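Local coordinates for protein transmembrane beta-barrels (Synthetic construct, PDB 6X9Z) that probably folds into and spans lipid membranes as a small, computationally designed eight-stranded transmembrane beta-barrel, at residues T81-R93 / N97-N107. Numbering follows the deposited sequence. Where two conformers were deposited one is given.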
loop_
_atom_site.group_PDB
_atom_site.type_symbol
_atom_site.label_atom_id
_atom_site.label_comp_id
_atom_site.label_asym_id
_atom_site.label_seq_id
_atom_site.Cartn_x
_atom_site.Cartn_y
_atom_site.Cartn_z
ATOM N N THR A 81 -0.776 -5.752 -19.536
ATOM C CA THR A 81 -1.278 -6.835 -18.706
ATOM C C THR A 81 -1.936 -6.259 -17.459
ATOM O O THR A 81 -1.471 -5.257 -16.908
ATOM C CB THR A 81 -0.143 -7.788 -18.314
ATOM O OG1 THR A 81 0.543 -8.224 -19.493
ATOM C CG2 THR A 81 -0.688 -9.003 -17.584
ATOM N N ILE A 82 -3.029 -6.886 -17.028
ATOM C CA ILE A 82 -3.742 -6.509 -15.811
ATOM C C ILE A 82 -3.699 -7.704 -14.867
ATOM O O ILE A 82 -4.179 -8.791 -15.214
ATOM C CB ILE A 82 -5.195 -6.096 -16.096
ATOM C CG1 ILE A 82 -5.282 -5.263 -17.377
ATOM C CG2 ILE A 82 -5.771 -5.323 -14.919
ATOM C CD1 ILE A 82 -4.496 -3.978 -17.331
ATOM N N LYS A 83 -3.129 -7.508 -13.679
ATOM C CA LYS A 83 -2.998 -8.596 -12.724
ATOM C C LYS A 83 -3.592 -8.207 -11.378
ATOM O O LYS A 83 -3.459 -7.056 -10.943
ATOM C CB LYS A 83 -1.526 -8.992 -12.544
ATOM N N PRO A 84 -4.252 -9.144 -10.695
ATOM C CA PRO A 84 -4.791 -8.846 -9.365
ATOM C C PRO A 84 -3.726 -8.976 -8.287
ATOM O O PRO A 84 -2.853 -9.847 -8.345
ATOM C CB PRO A 84 -5.890 -9.901 -9.190
ATOM C CG PRO A 84 -5.403 -11.065 -9.991
ATOM C CD PRO A 84 -4.614 -10.498 -11.150
ATOM N N THR A 85 -3.797 -8.087 -7.299
ATOM C CA THR A 85 -2.858 -8.086 -6.188
ATOM C C THR A 85 -3.615 -7.853 -4.891
ATOM O O THR A 85 -4.571 -7.074 -4.855
ATOM C CB THR A 85 -1.779 -7.003 -6.345
ATOM O OG1 THR A 85 -2.388 -5.708 -6.287
ATOM C CG2 THR A 85 -1.040 -7.153 -7.666
ATOM N N ALA A 86 -3.188 -8.529 -3.829
ATOM C CA ALA A 86 -3.713 -8.280 -2.497
ATOM C C ALA A 86 -2.557 -8.012 -1.546
ATOM O O ALA A 86 -1.405 -8.367 -1.815
ATOM C CB ALA A 86 -4.564 -9.450 -1.987
ATOM N N GLY A 87 -2.875 -7.369 -0.426
ATOM C CA GLY A 87 -1.861 -7.022 0.550
ATOM C C GLY A 87 -2.395 -7.141 1.961
ATOM O O GLY A 87 -3.607 -7.114 2.199
ATOM N N ALA A 88 -1.462 -7.285 2.898
ATOM C CA ALA A 88 -1.785 -7.325 4.320
ATOM C C ALA A 88 -0.644 -6.639 5.054
ATOM O O ALA A 88 0.500 -7.105 4.996
ATOM C CB ALA A 88 -1.972 -8.759 4.812
ATOM N N GLY A 89 -0.942 -5.537 5.729
ATOM C CA GLY A 89 0.117 -4.795 6.374
ATOM C C GLY A 89 -0.332 -3.985 7.568
ATOM O O GLY A 89 -1.426 -4.191 8.101
ATOM N N ALA A 90 0.516 -3.063 8.004
ATOM C CA ALA A 90 0.126 -2.173 9.083
ATOM C C ALA A 90 0.947 -0.897 9.003
ATOM O O ALA A 90 2.038 -0.874 8.423
ATOM C CB ALA A 90 0.298 -2.834 10.454
ATOM N N LEU A 91 0.396 0.161 9.581
ATOM C CA LEU A 91 1.084 1.435 9.727
ATOM C C LEU A 91 1.432 1.644 11.192
ATOM O O LEU A 91 0.564 1.522 12.063
ATOM C CB LEU A 91 0.219 2.589 9.220
ATOM C CG LEU A 91 -0.130 2.542 7.737
ATOM C CD1 LEU A 91 -1.101 3.650 7.394
ATOM C CD2 LEU A 91 1.132 2.669 6.919
ATOM N N TYR A 92 2.692 1.953 11.456
ATOM C CA TYR A 92 3.192 2.199 12.803
ATOM C C TYR A 92 3.463 3.695 12.926
ATOM O O TYR A 92 4.463 4.197 12.408
ATOM C CB TYR A 92 4.443 1.367 13.070
ATOM C CG TYR A 92 4.194 -0.122 12.989
ATOM C CD1 TYR A 92 4.302 -0.806 11.783
ATOM C CD2 TYR A 92 3.831 -0.841 14.118
ATOM C CE1 TYR A 92 4.069 -2.168 11.712
ATOM C CE2 TYR A 92 3.593 -2.196 14.059
ATOM C CZ TYR A 92 3.712 -2.856 12.857
ATOM O OH TYR A 92 3.468 -4.210 12.810
ATOM N N ARG A 93 2.565 4.405 13.607
ATOM C CA ARG A 93 2.723 5.843 13.780
ATOM C C ARG A 93 4.000 6.152 14.548
ATOM O O ARG A 93 4.258 5.578 15.610
ATOM C CB ARG A 93 1.504 6.417 14.507
ATOM C CG ARG A 93 1.751 7.682 15.326
ATOM C CD ARG A 93 1.973 7.344 16.797
ATOM N NE ARG A 93 1.447 8.356 17.705
ATOM C CZ ARG A 93 1.395 8.210 19.024
ATOM N NH1 ARG A 93 0.896 9.178 19.783
ATOM N NH2 ARG A 93 1.840 7.092 19.586
ATOM N N ASN A 97 2.761 13.349 11.885
ATOM C CA ASN A 97 2.900 13.524 10.454
ATOM C C ASN A 97 3.334 12.264 9.724
ATOM O O ASN A 97 3.101 12.157 8.516
ATOM C CB ASN A 97 3.923 14.632 10.165
ATOM C CG ASN A 97 3.550 15.453 8.969
ATOM O OD1 ASN A 97 2.546 15.179 8.314
ATOM N ND2 ASN A 97 4.339 16.484 8.681
ATOM N N LEU A 98 3.946 11.311 10.423
ATOM C CA LEU A 98 4.686 10.237 9.785
ATOM C C LEU A 98 4.330 8.892 10.397
ATOM O O LEU A 98 4.014 8.788 11.586
ATOM C CB LEU A 98 6.192 10.473 9.911
ATOM C CG LEU A 98 7.140 9.497 9.214
ATOM C CD1 LEU A 98 6.916 9.501 7.714
ATOM C CD2 LEU A 98 8.566 9.868 9.551
ATOM N N ALA A 99 4.412 7.856 9.566
ATOM C CA ALA A 99 4.170 6.493 10.004
ATOM C C ALA A 99 5.066 5.566 9.202
ATOM O O ALA A 99 5.337 5.810 8.025
ATOM C CB ALA A 99 2.700 6.098 9.832
ATOM N N LEU A 100 5.540 4.512 9.858
ATOM C CA LEU A 100 6.291 3.466 9.184
ATOM C C LEU A 100 5.325 2.425 8.647
ATOM O O LEU A 100 4.347 2.063 9.307
ATOM C CB LEU A 100 7.293 2.813 10.131
ATOM C CG LEU A 100 8.186 3.825 10.845
ATOM C CD1 LEU A 100 9.106 3.110 11.802
ATOM C CD2 LEU A 100 8.963 4.653 9.835
ATOM N N MET A 101 5.607 1.948 7.442
ATOM C CA MET A 101 4.695 1.084 6.711
ATOM C C MET A 101 5.403 -0.218 6.387
ATOM O O MET A 101 6.522 -0.208 5.868
ATOM C CB MET A 101 4.215 1.772 5.436
ATOM C CG MET A 101 3.259 0.961 4.590
ATOM S SD MET A 101 2.794 1.934 3.149
ATOM C CE MET A 101 1.660 0.825 2.329
ATOM N N VAL A 102 4.762 -1.330 6.715
ATOM C CA VAL A 102 5.230 -2.655 6.337
ATOM C C VAL A 102 4.038 -3.419 5.788
ATOM O O VAL A 102 2.918 -3.303 6.301
ATOM C CB VAL A 102 5.878 -3.409 7.516
ATOM C CG1 VAL A 102 7.066 -2.626 8.050
ATOM C CG2 VAL A 102 4.865 -3.665 8.620
ATOM N N GLU A 103 4.273 -4.179 4.729
ATOM C CA GLU A 103 3.182 -4.821 4.018
ATOM C C GLU A 103 3.671 -6.119 3.408
ATOM O O GLU A 103 4.677 -6.133 2.694
ATOM C CB GLU A 103 2.631 -3.902 2.928
ATOM C CG GLU A 103 1.638 -4.571 2.013
ATOM C CD GLU A 103 1.004 -3.594 1.062
ATOM O OE1 GLU A 103 0.804 -2.426 1.463
ATOM O OE2 GLU A 103 0.712 -3.991 -0.085
ATOM N N TYR A 104 2.961 -7.199 3.699
ATOM C CA TYR A 104 3.125 -8.455 2.988
ATOM C C TYR A 104 2.042 -8.540 1.923
ATOM O O TYR A 104 0.861 -8.324 2.214
ATOM C CB TYR A 104 3.038 -9.643 3.944
ATOM C CG TYR A 104 3.018 -10.975 3.241
ATOM C CD1 TYR A 104 1.851 -11.723 3.168
ATOM C CD2 TYR A 104 4.163 -11.479 2.641
ATOM C CE1 TYR A 104 1.828 -12.942 2.525
ATOM C CE2 TYR A 104 4.149 -12.695 1.992
ATOM C CZ TYR A 104 2.981 -13.422 1.936
ATOM O OH TYR A 104 2.964 -14.636 1.293
ATOM N N GLY A 105 2.445 -8.835 0.689
ATOM C CA GLY A 105 1.511 -8.854 -0.414
ATOM C C GLY A 105 1.762 -10.036 -1.329
ATOM O O GLY A 105 2.870 -10.573 -1.403
ATOM N N TRP A 106 0.702 -10.438 -2.021
ATOM C CA TRP A 106 0.778 -11.499 -3.010
ATOM C C TRP A 106 0.076 -11.051 -4.284
ATOM O O TRP A 106 -0.829 -10.213 -4.254
ATOM C CB TRP A 106 0.177 -12.822 -2.485
ATOM C CG TRP A 106 -1.258 -12.764 -2.059
ATOM C CD1 TRP A 106 -1.732 -12.509 -0.803
ATOM C CD2 TRP A 106 -2.408 -12.999 -2.881
ATOM N NE1 TRP A 106 -3.107 -12.558 -0.797
ATOM C CE2 TRP A 106 -3.546 -12.856 -2.060
ATOM C CE3 TRP A 106 -2.586 -13.305 -4.234
ATOM C CZ2 TRP A 106 -4.844 -13.012 -2.547
ATOM C CZ3 TRP A 106 -3.874 -13.462 -4.717
ATOM C CH2 TRP A 106 -4.987 -13.316 -3.874
ATOM N N ASN A 107 0.520 -11.609 -5.406
ATOM C CA ASN A 107 0.027 -11.208 -6.717
ATOM C C ASN A 107 -0.579 -12.402 -7.445
ATOM O O ASN A 107 -0.875 -13.426 -6.829
ATOM C CB ASN A 107 1.156 -10.593 -7.549
ATOM C CG ASN A 107 2.005 -9.611 -6.752
ATOM O OD1 ASN A 107 1.759 -8.406 -6.763
ATOM N ND2 ASN A 107 3.013 -10.128 -6.058
#
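W106 lays its indole across A86, its partner in an antiparallel hydrogen-bonded pair at one end of the 82-93/98-106 hairpin. Its CG sits between the backbone N and the carbonyl carbon (chi1 59°), a torsion that swings the ring over the neighbouring strand; A86 CB then rests 3.3 Å above the indole plane, toward the rim. NE1, CE2 and CZ2 each lie 3.6 Å from that CB, and the single methyl of alanine is small enough to fit beneath the broad ring.

Backbone bonds tie A86, A88, A90 and Y92 reciprocally to W106, Y104, V102 and L100, the one from Y92 N to L100 O being nearly linear (2.7 Å, 175°). On the face of these pairs, the Y92 ring crosses V102 at about a right angle and meets CG2 with its edge, CE1 lying 3.5 Å from that methyl. Aromatic and aliphatic groups suit this outer, probably lipid-facing surface.

The other face turns to the barrel interior. Followed outward, M101 passes L91 CD2 at 3.5 Å from CB. SD is already 4.2 Å from L91 CD2, and the fully extended chain carries CE beyond it, to 3.5 Å from E103 OE1 in its own strand; inside, M101 also meets Y69, Y11 and V13. E103, likewise extended, starts opposite G89 and carries its carboxylate over G87, where the absence of a side chain leaves room for OE2; its OE1 is hydrogen-bonded to Y69 OH. With G105 opposite G87, the CA atoms of the two glycines close to 4.0 Å, which probably eases the strong curvature of so small a barrel. This is an antiparallel hairpin within a closed, eight-stranded transmembrane beta-barrel.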